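Local coordinates for protein xylooligosaccharide oxidase (Myceliophthora thermophila, PDB 5L6G) that oxidises xylooligosaccharides and some other sugars at the C1 hydroxyl to lactones, using a bicovalently bound FAD and reducing oxygen to hydrogen peroxide, at residues 25-30 and 81-86; 345-350 and 431-436; 350-355 and 438-443. All coordinates share one frame; numbering follows the deposited sequence.

Contact 1: residues 25-30 and 81-86; sequences AAIDEC and AEVGVK
Val83 packs against Ala26, Ile27 and Cys30, joining the N-terminal helix 26-33 to the end of helix 70-83 in the PCMH-type FAD-binding region. The contact is a small apolar helix packing at the surface, with no hydrogen bond between the segments. Ile27 can be followed outward. Its CB lies 4.1 Å from Val83 CG1. Its CG1, anti to the backbone N (chi1 -171°), is turned to Val85 CG2. Its tip CD1 ends 3.9 Å from the same Val85 CG2. Both methyls of Val83 touch Ala26. CG1 lies 4.0 Å from Ala26 CB, and CG2 lies 3.6 Å from Ala26 O and 3.9 Å from Cys30 CB. An alanine at Val83 would probably leave Ala26, Ile27 and Cys30 without their valine methyl partners and open a gap between the two helices. Gly84 is the first residue to leave the helix, with positive phi (97°), and Val85 after it meets Ile27. A disulfide from Cys30 to Cys79, one turn before Val83, also ties the two helices. The carboxylate of Glu82 reaches over beside this bridge, its OE1 4.1 Å from Cys30 SG.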
loop_
_atom_site.group_PDB
_atom_site.type_symbol
_atom_site.label_atom_id
_atom_site.label_comp_id
_atom_site.label_asym_id
_atom_site.label_seq_id
_atom_site.Cartn_x
_atom_site.Cartn_y
_atom_site.Cartn_z
ATOM N N ALA A 25 2.047 -30.842 -14.818
ATOM C CA ALA A 25 3.417 -30.414 -15.206
ATOM C C ALA A 25 4.405 -30.694 -14.073
ATOM O O ALA A 25 4.004 -31.174 -13.005
ATOM C CB ALA A 25 3.430 -28.945 -15.576
ATOM N N ALA A 26 5.691 -30.420 -14.315
ATOM C CA ALA A 26 6.729 -30.709 -13.321
ATOM C C ALA A 26 6.483 -29.981 -11.982
ATOM O O ALA A 26 6.695 -30.542 -10.915
ATOM C CB ALA A 26 8.093 -30.356 -13.883
ATOM N N ILE A 27 5.998 -28.754 -12.029
ATOM C CA ILE A 27 5.760 -28.001 -10.779
ATOM C C ILE A 27 4.672 -28.699 -9.952
ATOM O O ILE A 27 4.741 -28.744 -8.733
ATOM C CB ILE A 27 5.394 -26.530 -11.036
ATOM C CG1 ILE A 27 5.376 -25.718 -9.739
ATOM C CG2 ILE A 27 4.025 -26.410 -11.706
ATOM C CD1 ILE A 27 6.676 -25.730 -8.962
ATOM N N ASP A 28 3.690 -29.280 -10.631
ATOM C CA ASP A 28 2.566 -29.926 -9.943
ATOM C C ASP A 28 3.022 -31.194 -9.261
ATOM O O ASP A 28 2.696 -31.453 -8.111
ATOM C CB ASP A 28 1.453 -30.217 -10.933
ATOM C CG ASP A 28 1.030 -28.996 -11.675
ATOM O OD1 ASP A 28 0.430 -28.105 -11.040
ATOM O OD2 ASP A 28 1.333 -28.900 -12.891
ATOM N N GLU A 29 3.802 -31.976 -9.990
ATOM C CA GLU A 29 4.373 -33.190 -9.457
ATOM C C GLU A 29 5.322 -32.900 -8.303
ATOM O O GLU A 29 5.346 -33.644 -7.334
ATOM C CB GLU A 29 5.107 -33.945 -10.556
ATOM C CG GLU A 29 4.206 -34.440 -11.669
ATOM C CD GLU A 29 2.953 -35.153 -11.159
ATOM O OE1 GLU A 29 3.070 -36.062 -10.294
ATOM O OE2 GLU A 29 1.841 -34.789 -11.632
ATOM N N CYS A 30 6.110 -31.836 -8.411
ATOM C CA CYS A 30 7.036 -31.483 -7.324
ATOM C C CYS A 30 6.252 -31.183 -6.040
ATOM O O CYS A 30 6.564 -31.680 -4.958
ATOM C CB CYS A 30 7.878 -30.258 -7.685
ATOM S SG CYS A 30 9.194 -29.984 -6.488
ATOM N N ALA A 81 12.200 -23.469 -7.435
ATOM C CA ALA A 81 13.631 -23.418 -7.718
ATOM C C ALA A 81 14.102 -24.662 -8.478
ATOM O O ALA A 81 14.835 -24.546 -9.454
ATOM C CB ALA A 81 14.425 -23.271 -6.439
ATOM N N GLU A 82 13.714 -25.836 -7.988
ATOM C CA GLU A 82 14.106 -27.105 -8.583
ATOM C C GLU A 82 13.553 -27.275 -10.007
ATOM O O GLU A 82 14.262 -27.712 -10.911
ATOM C CB GLU A 82 13.666 -28.256 -7.648
ATOM C CG GLU A 82 13.771 -29.672 -8.187
ATOM C CD GLU A 82 13.285 -30.695 -7.161
ATOM O OE1 GLU A 82 13.271 -30.367 -5.946
ATOM O OE2 GLU A 82 12.896 -31.811 -7.575
ATOM N N VAL A 83 12.281 -26.940 -10.185
ATOM C CA VAL A 83 11.580 -27.121 -11.453
ATOM C C VAL A 83 11.971 -26.036 -12.459
ATOM O O VAL A 83 12.065 -26.306 -13.664
ATOM C CB VAL A 83 10.058 -27.157 -11.193
ATOM C CG1 VAL A 83 9.237 -26.844 -12.426
ATOM C CG2 VAL A 83 9.679 -28.511 -10.620
ATOM N N GLY A 84 12.198 -24.816 -11.968
ATOM C CA GLY A 84 12.680 -23.736 -12.812
ATOM C C GLY A 84 11.537 -22.878 -13.283
ATOM O O GLY A 84 11.411 -22.587 -14.470
ATOM N N VAL A 85 10.684 -22.483 -12.342
ATOM C CA VAL A 85 9.642 -21.520 -12.595
ATOM C C VAL A 85 9.786 -20.448 -11.518
ATOM O O VAL A 85 10.425 -20.658 -10.487
ATOM C CB VAL A 85 8.214 -22.146 -12.603
ATOM C CG1 VAL A 85 8.072 -23.188 -13.729
ATOM C CG2 VAL A 85 7.857 -22.775 -11.259
ATOM N N LYS A 86 9.237 -19.281 -11.791
ATOM C CA LYS A 86 9.263 -18.189 -10.844
ATOM C C LYS A 86 8.165 -18.434 -9.824
ATOM O O LYS A 86 7.235 -19.202 -10.095
ATOM C CB LYS A 86 9.049 -16.867 -11.565
ATOM C CG LYS A 86 10.089 -16.572 -12.625
ATOM C CD LYS A 86 11.497 -16.532 -12.064
ATOM C CE LYS A 86 12.488 -16.115 -13.147
ATOM N NZ LYS A 86 13.886 -15.986 -12.642
#

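Contact 2: residues 345-350 and 431-436; sequences KSLVTS and GWVHAF
Leu347 and Phe436 make the tightest contact between strand 345-349 and helix 431-436. It is a CH-pi interaction. Leu347 CD1 stands over one face of the Phe436 ring, 3.7 Å from its centroid and 26° off the ring normal. The methyl is displaced toward the rim, where it lies 3.4 Å from Phe436 CG and also touches CB. Leu347 chi2 of 179° sets CD1 anti to CA, which extends this branch away from the strand. Thr349 CG2 approaches the same ring obliquely, 4.2 Å from Phe436 CD2.

The remaining apolar contacts centre on Val433. Its CG1 lies 4.2 Å from Leu347 CD2. Its CG2 meets the aliphatic part of Lys345, with CE at 3.7 Å and CD just as near. The bend at chi3 lays CE against Val433 CG2, and the bend at chi4 carries NZ on to other partners.

No hydrogen bond links the two segments, and the polar groups are served otherwise. Lys345 NZ forms salt bridges with Asp453 and Asp430 and a hydrogen bond with Tyr343 OH, which would probably balance the charge of this buried lysine. Thr349 OG1 donates to Ser350 O at 2.7 Å, on a lone pair in the carbonyl plane, and is also bonded to Tyr411 OH.

The strand and helix segments run nearly parallel, 11° apart, with their axes 9.6 Å from each other. This is the packing of a helix, 426-437, on one face of the large antiparallel sheet. Strand 341-349, which carries Lys345 close to the bound xylose, sits in that sheet between strands 409-417 and 445-446. Helix 354-368 flanks the helix through Val360, which touches Ala435 and Phe436.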
loop_
_atom_site.group_PDB
_atom_site.type_symbol
_atom_site.label_atom_id
_atom_site.label_comp_id
_atom_site.label_asym_id
_atom_site.label_seq_id
_atom_site.Cartn_x
_atom_site.Cartn_y
_atom_site.Cartn_z
ATOM N N LYS A 345 -2.208 5.194 -11.022
ATOM C CA LYS A 345 -0.862 5.708 -10.892
ATOM C C LYS A 345 -0.725 6.284 -9.494
ATOM O O LYS A 345 -1.722 6.469 -8.748
ATOM C CB LYS A 345 -0.565 6.772 -11.954
ATOM C CG LYS A 345 -0.638 6.280 -13.388
ATOM C CD LYS A 345 -0.129 7.296 -14.411
ATOM C CE LYS A 345 1.389 7.320 -14.562
ATOM N NZ LYS A 345 1.983 6.196 -15.346
ATOM N N SER A 346 0.523 6.523 -9.119
ATOM C CA SER A 346 0.819 7.170 -7.872
ATOM C C SER A 346 1.907 8.198 -8.053
ATOM O O SER A 346 2.567 8.279 -9.116
ATOM C CB SER A 346 1.293 6.115 -6.875
ATOM O OG SER A 346 2.618 5.731 -7.154
ATOM N N LEU A 347 2.089 8.982 -7.002
ATOM C CA LEU A 347 3.170 9.903 -6.905
ATOM C C LEU A 347 3.443 10.166 -5.436
ATOM O O LEU A 347 2.564 10.022 -4.573
ATOM C CB LEU A 347 2.821 11.256 -7.547
ATOM C CG LEU A 347 3.140 11.561 -9.001
ATOM C CD1 LEU A 347 2.642 12.970 -9.281
ATOM C CD2 LEU A 347 4.610 11.485 -9.308
ATOM N N VAL A 348 4.687 10.546 -5.193
ATOM C CA VAL A 348 5.106 11.204 -3.972
ATOM C C VAL A 348 5.768 12.478 -4.454
ATOM O O VAL A 348 6.567 12.448 -5.393
ATOM C CB VAL A 348 6.115 10.355 -3.196
ATOM C CG1 VAL A 348 6.634 11.104 -1.972
ATOM C CG2 VAL A 348 5.465 9.041 -2.778
ATOM N N THR A 349 5.402 13.609 -3.872
ATOM C CA THR A 349 6.005 14.859 -4.262
ATOM C C THR A 349 6.333 15.700 -3.026
ATOM O O THR A 349 5.784 15.511 -1.928
ATOM C CB THR A 349 5.109 15.736 -5.190
ATOM O OG1 THR A 349 4.074 16.382 -4.430
ATOM C CG2 THR A 349 4.507 14.998 -6.376
ATOM N N SER A 350 7.232 16.640 -3.246
ATOM C CA SER A 350 7.431 17.773 -2.352
ATOM C C SER A 350 6.232 18.706 -2.460
ATOM O O SER A 350 5.244 18.396 -3.127
ATOM C CB SER A 350 8.695 18.508 -2.792
ATOM O OG SER A 350 8.556 18.944 -4.145
ATOM N N GLY A 431 -0.929 11.595 -18.610
ATOM C CA GLY A 431 -0.815 13.007 -18.877
ATOM C C GLY A 431 -0.873 13.797 -17.578
ATOM O O GLY A 431 -0.179 14.802 -17.419
ATOM N N TRP A 432 -1.689 13.332 -16.644
ATOM C CA TRP A 432 -1.827 14.029 -15.373
ATOM C C TRP A 432 -0.515 13.966 -14.604
ATOM O O TRP A 432 -0.057 14.972 -14.067
ATOM C CB TRP A 432 -2.947 13.427 -14.521
ATOM C CG TRP A 432 -3.601 14.437 -13.640
ATOM C CD1 TRP A 432 -3.145 15.670 -13.339
ATOM C CD2 TRP A 432 -4.842 14.284 -12.954
ATOM N NE1 TRP A 432 -4.041 16.328 -12.514
ATOM C CE2 TRP A 432 -5.093 15.489 -12.265
ATOM C CE3 TRP A 432 -5.776 13.256 -12.874
ATOM C CZ2 TRP A 432 -6.240 15.688 -11.502
ATOM C CZ3 TRP A 432 -6.910 13.452 -12.104
ATOM C CH2 TRP A 432 -7.135 14.654 -11.435
ATOM N N VAL A 433 0.117 12.791 -14.589
ATOM C CA VAL A 433 1.390 12.662 -13.890
ATOM C C VAL A 433 2.470 13.551 -14.532
ATOM O O VAL A 433 3.232 14.220 -13.826
ATOM C CB VAL A 433 1.827 11.188 -13.766
ATOM C CG1 VAL A 433 3.260 11.084 -13.307
ATOM C CG2 VAL A 433 0.926 10.482 -12.771
ATOM N N HIS A 434 2.486 13.596 -15.857
ATOM C CA HIS A 434 3.384 14.490 -16.586
ATOM C C HIS A 434 3.252 15.960 -16.160
ATOM O O HIS A 434 4.233 16.681 -16.129
ATOM C CB HIS A 434 3.144 14.382 -18.076
ATOM C CG HIS A 434 4.192 15.052 -18.908
ATOM N ND1 HIS A 434 5.384 14.439 -19.232
ATOM C CD2 HIS A 434 4.211 16.259 -19.522
ATOM C CE1 HIS A 434 6.104 15.250 -19.990
ATOM N NE2 HIS A 434 5.413 16.359 -20.185
ATOM N N ALA A 435 2.042 16.394 -15.820
ATOM C CA ALA A 435 1.826 17.762 -15.350
ATOM C C ALA A 435 2.583 18.026 -14.045
ATOM O O ALA A 435 2.986 19.162 -13.784
ATOM C CB ALA A 435 0.335 18.058 -15.161
ATOM N N PHE A 436 2.767 17.001 -13.222
ATOM C CA PHE A 436 3.569 17.140 -12.002
ATOM C C PHE A 436 5.055 17.063 -12.327
ATOM O O PHE A 436 5.847 17.939 -11.954
ATOM C CB PHE A 436 3.256 16.041 -10.965
ATOM C CG PHE A 436 1.867 16.080 -10.369
ATOM C CD1 PHE A 436 0.786 15.515 -11.032
ATOM C CD2 PHE A 436 1.657 16.601 -9.090
ATOM C CE1 PHE A 436 -0.464 15.488 -10.461
ATOM C CE2 PHE A 436 0.408 16.580 -8.508
ATOM C CZ PHE A 436 -0.660 16.032 -9.187
#

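Contact 3: residues 350-355 and 438-443; sequences SALPPD and GGLDSS
A water bridges Asp355 OD2 and Gly439 O and is the polar link across this contact, which has no direct hydrogen bond. The water donates to both oxygens, at 2.8 Å from Asp355 OD2 and 2.6 Å from Gly439 O, so both its hydrogens are used. A side chain on Gly439 would start out toward Asp355 OD2.

The rest is apolar and centres on Leu440. Its two methyls take different partners. CD2 packs against Pro353 CD at 3.7 Å and also lies near Ser350 OG. CD1, set anti to CA by chi2 (169°), meets Leu352 CD2 at 3.9 Å. Pro353 CG also touches Gly439 O.

Each loop also holds its own shape. Ser350 OG donates to Ala351 O at 2.8 Å, which folds the side chain onto the carbonyl of the next residue. Asp441 forms an Asx turn, its OD2 accepting from Ser443 N at 2.9 Å. Ser443 OG bonds to Asp441 OD2 as well, at 3.0 Å, from the opposite face of the carboxylate plane. The two bonds would probably hold this exposed carboxylate fixed. Beyond the contact, Leu352 O accepts from Gln257 of helix 246-261 and Leu352 packs on Trp253.

Segment 350-355 leads from strand 341-349 to helix 354-368, with Pro353 at the N-cap position. Segment 438-443 leads from helix 426-437 to strand 445-446. Their packing is a loop-loop contact at the border of an antiparallel sheet covered by helices, consistent with the substrate domain of this family of flavin oxidases.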
loop_
_atom_site.group_PDB
_atom_site.type_symbol
_atom_site.label_atom_id
_atom_site.label_comp_id
_atom_site.label_asym_id
_atom_site.label_seq_id
_atom_site.Cartn_x
_atom_site.Cartn_y
_atom_site.Cartn_z
ATOM N N SER A 350 7.232 16.640 -3.246
ATOM C CA SER A 350 7.431 17.773 -2.352
ATOM C C SER A 350 6.232 18.706 -2.460
ATOM O O SER A 350 5.244 18.396 -3.127
ATOM C CB SER A 350 8.695 18.508 -2.792
ATOM O OG SER A 350 8.556 18.944 -4.145
ATOM N N ALA A 351 6.314 19.865 -1.814
ATOM C CA ALA A 351 5.432 20.967 -2.186
ATOM C C ALA A 351 5.612 21.237 -3.689
ATOM O O ALA A 351 6.660 20.975 -4.261
ATOM C CB ALA A 351 5.725 22.207 -1.370
ATOM N N LEU A 352 4.569 21.735 -4.322
ATOM C CA LEU A 352 4.573 21.969 -5.756
ATOM C C LEU A 352 4.771 23.453 -6.046
ATOM O O LEU A 352 4.123 24.291 -5.435
ATOM C CB LEU A 352 3.235 21.510 -6.331
ATOM C CG LEU A 352 2.922 20.028 -6.107
ATOM C CD1 LEU A 352 1.600 19.645 -6.738
ATOM C CD2 LEU A 352 4.039 19.172 -6.635
ATOM N N PRO A 353 5.675 23.785 -6.971
ATOM C CA PRO A 353 5.768 25.155 -7.386
ATOM C C PRO A 353 4.458 25.594 -8.069
ATOM O O PRO A 353 3.757 24.758 -8.640
ATOM C CB PRO A 353 6.973 25.169 -8.327
ATOM C CG PRO A 353 7.228 23.788 -8.716
ATOM C CD PRO A 353 6.589 22.892 -7.707
ATOM N N PRO A 354 4.099 26.873 -7.955
ATOM C CA PRO A 354 2.829 27.335 -8.517
ATOM C C PRO A 354 2.643 27.039 -10.016
ATOM O O PRO A 354 1.535 26.770 -10.428
ATOM C CB PRO A 354 2.862 28.830 -8.238
ATOM C CG PRO A 354 3.592 28.914 -6.940
ATOM C CD PRO A 354 4.686 27.885 -7.046
ATOM N N ASP A 355 3.725 27.075 -10.789
ATOM C CA ASP A 355 3.704 26.696 -12.212
ATOM C C ASP A 355 3.195 25.258 -12.404
ATOM O O ASP A 355 2.397 24.993 -13.309
ATOM C CB ASP A 355 5.096 26.877 -12.859
ATOM C CG ASP A 355 6.263 26.395 -11.949
ATOM O OD1 ASP A 355 6.512 27.052 -10.905
ATOM O OD2 ASP A 355 6.930 25.389 -12.278
ATOM N N GLY A 438 6.950 17.231 -14.963
ATOM C CA GLY A 438 7.573 18.203 -15.854
ATOM C C GLY A 438 8.220 19.359 -15.107
ATOM O O GLY A 438 9.187 19.952 -15.589
ATOM N N GLY A 439 7.712 19.668 -13.915
ATOM C CA GLY A 439 8.199 20.799 -13.155
ATOM C C GLY A 439 8.909 20.455 -11.865
ATOM O O GLY A 439 9.169 21.349 -11.075
ATOM N N LEU A 440 9.233 19.177 -11.648
ATOM C CA LEU A 440 9.936 18.746 -10.437
ATOM C C LEU A 440 11.197 17.980 -10.819
ATOM O O LEU A 440 11.145 17.123 -11.713
ATOM C CB LEU A 440 9.051 17.832 -9.607
ATOM C CG LEU A 440 7.715 18.403 -9.124
ATOM C CD1 LEU A 440 6.864 17.290 -8.550
ATOM C CD2 LEU A 440 7.941 19.486 -8.098
ATOM N N ASP A 441 12.319 18.266 -10.163
ATOM C CA ASP A 441 13.504 17.443 -10.344
ATOM C C ASP A 441 13.173 16.031 -9.848
ATOM O O ASP A 441 12.287 15.841 -9.017
ATOM C CB ASP A 441 14.696 17.962 -9.543
ATOM C CG ASP A 441 15.982 17.201 -9.864
ATOM O OD1 ASP A 441 16.513 17.475 -10.955
ATOM O OD2 ASP A 441 16.454 16.320 -9.066
ATOM N N SER A 442 13.928 15.052 -10.332
ATOM C CA SER A 442 13.733 13.670 -9.921
ATOM C C SER A 442 14.023 13.438 -8.440
ATOM O O SER A 442 13.577 12.462 -7.880
ATOM C CB SER A 442 14.599 12.754 -10.783
ATOM O OG SER A 442 15.959 13.136 -10.653
ATOM N N SER A 443 14.768 14.323 -7.808
ATOM C CA SER A 443 14.932 14.287 -6.358
ATOM C C SER A 443 13.686 14.733 -5.591
ATOM O O SER A 443 13.629 14.583 -4.365
ATOM C CB SER A 443 16.131 15.151 -5.940
ATOM O OG SER A 443 15.839 16.516 -6.119
HETATM O O HOH W 1 9.259 23.934 -11.558
#

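Contacts 2 and 3 form one continuous region, with centres 9 Å apart and Ser350 in common. Phe436 CE2 packs on Leu352 CD1 at 3.7 Å, and Thr349 CG2 on Leu440 CD1 at 3.9 Å. Contact 2 is the inner of the pair and contact 3 lies farther from the chain's centre. Lys345 of contact 2 comes nearest the active site. Its side chain is about 7 Å from a bound xylose and from that of Tyr451, about 8 Å from that of Glu412, and about 13 Å from FAD. Contact 1, whose segment 81-86 is in the FAD-binding PCMH-type region, is remote. Its centre is 40 Å from that of contact 2 and 47 Å from that of contact 3.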